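Long-range contact in R.MvaI (Kocuria varians, PDB 2OA9), which probably cleaves double-stranded DNA as a monomeric, metal-dependent restriction endonuclease that recognises its target sequence asymmetrically: residues Thr71-Ser76 / Asp153-Gln158. Residues are numbered along the deposited sequence; the frame is centred on the assembly and turned at random.
Sequences TLFTKS and DSLQNQ
Phe73 points from its strand into helix 152-162, where Gln158 and Leu155, one helical turn apart, meet its ring. Gln158 lays its CB over one face in a CH-pi contact, 3.7 Å from the ring centroid and displaced toward the rim. Leu155 instead reaches the ring edge, its CD2 lying 3.8 Å from Phe73 CE1 and equally near CZ. Phe232 of the adjacent strand stacks on Phe73 as well. An alanine in place of Phe73 would probably open a gap beneath Gln158 CB and deprive Leu155 CD2 of the ring edge it packs against. Further along, the aliphatic part of Lys75 crosses the Gln158 side chain at about a right angle, with Lys75 CB 3.9 Å from Gln158 CG.

Polar links lie at the end of Lys75. The bend at chi4 (74°) places NZ to donate to Ser76 O at 2.9 Å, and the same NZ donates to a water 2.9 Å away; a link from that water to Ser154 OG is doubtful. That hydroxyl is held mainly by Ser151 O.

The strand runs at 121° to the helix segment. This is helix-on-sheet packing, with helix 152-162 set against outer strand 69-74 of an antiparallel five-stranded sheet.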
loop_
_atom_site.group_PDB
_atom_site.type_symbol
_atom_site.label_atom_id
_atom_site.label_comp_id
_atom_site.label_asym_id
_atom_site.label_seq_id
_atom_site.Cartn_x
_atom_site.Cartn_y
_atom_site.Cartn_z
ATOM N N THR A 71 1.761 -2.361 -0.757
ATOM C CA THR A 71 0.411 -2.608 -1.217
ATOM C C THR A 71 -0.570 -2.263 -0.119
ATOM O O THR A 71 -0.603 -2.915 0.899
ATOM C CB THR A 71 0.283 -4.073 -1.579
ATOM O OG1 THR A 71 1.189 -4.355 -2.649
ATOM C CG2 THR A 71 -1.125 -4.402 -2.072
ATOM N N LEU A 72 -1.379 -1.245 -0.353
ATOM C CA LEU A 72 -2.377 -0.798 0.618
ATOM C C LEU A 72 -3.472 -1.835 0.769
ATOM O O LEU A 72 -3.870 -2.159 1.873
ATOM C CB LEU A 72 -2.980 0.524 0.161
ATOM C CG LEU A 72 -1.966 1.685 0.094
ATOM C CD1 LEU A 72 -2.478 2.841 -0.751
ATOM C CD2 LEU A 72 -1.608 2.163 1.475
ATOM N N PHE A 73 -3.941 -2.334 -0.359
ATOM C CA PHE A 73 -4.984 -3.354 -0.432
ATOM C C PHE A 73 -5.112 -3.836 -1.855
ATOM O O PHE A 73 -4.587 -3.231 -2.779
ATOM C CB PHE A 73 -6.336 -2.803 0.086
ATOM C CG PHE A 73 -6.865 -1.601 -0.681
ATOM C CD1 PHE A 73 -7.604 -1.736 -1.824
ATOM C CD2 PHE A 73 -6.598 -0.323 -0.228
ATOM C CE1 PHE A 73 -8.108 -0.629 -2.507
ATOM C CE2 PHE A 73 -7.043 0.786 -0.930
ATOM C CZ PHE A 73 -7.802 0.637 -2.077
ATOM N N THR A 74 -5.851 -4.920 -2.034
ATOM C CA THR A 74 -6.225 -5.431 -3.340
ATOM C C THR A 74 -7.745 -5.412 -3.425
ATOM O O THR A 74 -8.457 -5.673 -2.422
ATOM C CB THR A 74 -5.681 -6.877 -3.589
ATOM O OG1 THR A 74 -6.116 -7.762 -2.544
ATOM C CG2 THR A 74 -4.189 -6.925 -3.519
ATOM N N LYS A 75 -8.259 -5.087 -4.607
ATOM C CA LYS A 75 -9.696 -5.005 -4.810
ATOM C C LYS A 75 -10.013 -4.930 -6.280
ATOM O O LYS A 75 -9.497 -4.042 -6.987
ATOM C CB LYS A 75 -10.310 -3.802 -4.074
ATOM C CG LYS A 75 -11.837 -3.595 -4.236
ATOM C CD LYS A 75 -12.616 -4.651 -3.487
ATOM C CE LYS A 75 -14.096 -4.391 -3.634
ATOM N NZ LYS A 75 -14.580 -4.751 -4.998
ATOM N N SER A 76 -10.887 -5.848 -6.690
ATOM C CA SER A 76 -11.426 -5.892 -8.039
ATOM C C SER A 76 -12.408 -4.768 -8.315
ATOM O O SER A 76 -13.025 -4.249 -7.402
ATOM C CB SER A 76 -12.109 -7.236 -8.294
ATOM O OG SER A 76 -11.142 -8.257 -8.469
ATOM N N ASP A 153 -16.985 4.197 -2.389
ATOM C CA ASP A 153 -17.397 3.479 -1.180
ATOM C C ASP A 153 -16.662 2.155 -1.030
ATOM O O ASP A 153 -16.304 1.771 0.078
ATOM C CB ASP A 153 -18.926 3.259 -1.178
ATOM C CG ASP A 153 -19.684 4.542 -0.889
ATOM O OD1 ASP A 153 -20.931 4.542 -0.986
ATOM O OD2 ASP A 153 -19.105 5.605 -0.564
ATOM N N SER A 154 -16.412 1.470 -2.138
ATOM C CA SER A 154 -15.682 0.217 -2.098
ATOM C C SER A 154 -14.257 0.452 -1.624
ATOM O O SER A 154 -13.716 -0.347 -0.871
ATOM C CB SER A 154 -15.707 -0.511 -3.438
ATOM O OG SER A 154 -14.853 0.057 -4.427
ATOM N N LEU A 155 -13.659 1.531 -2.104
ATOM C CA LEU A 155 -12.281 1.844 -1.756
ATOM C C LEU A 155 -12.200 2.271 -0.316
ATOM O O LEU A 155 -11.280 1.893 0.387
ATOM C CB LEU A 155 -11.715 2.930 -2.686
ATOM C CG LEU A 155 -11.649 2.506 -4.155
ATOM C CD1 LEU A 155 -11.187 3.709 -4.951
ATOM C CD2 LEU A 155 -10.781 1.288 -4.413
ATOM N N GLN A 156 -13.183 3.043 0.131
ATOM C CA GLN A 156 -13.291 3.422 1.532
ATOM C C GLN A 156 -13.387 2.208 2.457
ATOM O O GLN A 156 -12.704 2.156 3.484
ATOM C CB GLN A 156 -14.513 4.297 1.745
ATOM C CG GLN A 156 -14.631 4.799 3.166
ATOM C CD GLN A 156 -14.875 6.285 3.201
ATOM O OE1 GLN A 156 -13.929 7.057 3.247
ATOM N NE2 GLN A 156 -16.147 6.693 3.136
ATOM N N ASN A 157 -14.185 1.223 2.053
ATOM C CA ASN A 157 -14.354 0.002 2.809
ATOM C C ASN A 157 -13.045 -0.783 2.895
ATOM O O ASN A 157 -12.728 -1.296 3.948
ATOM C CB ASN A 157 -15.463 -0.873 2.196
ATOM C CG ASN A 157 -15.573 -2.221 2.868
ATOM O OD1 ASN A 157 -15.299 -3.259 2.263
ATOM N ND2 ASN A 157 -15.990 -2.213 4.143
ATOM N N GLN A 158 -12.278 -0.842 1.803
ATOM C CA GLN A 158 -10.982 -1.498 1.812
ATOM C C GLN A 158 -10.016 -0.827 2.761
ATOM O O GLN A 158 -9.285 -1.493 3.531
ATOM C CB GLN A 158 -10.381 -1.477 0.407
ATOM C CG GLN A 158 -11.046 -2.429 -0.512
ATOM C CD GLN A 158 -10.913 -3.839 -0.012
ATOM O OE1 GLN A 158 -9.800 -4.360 0.088
ATOM N NE2 GLN A 158 -12.039 -4.446 0.374
HETATM O O HOH W 1 -14.369 -1.974 -5.817
#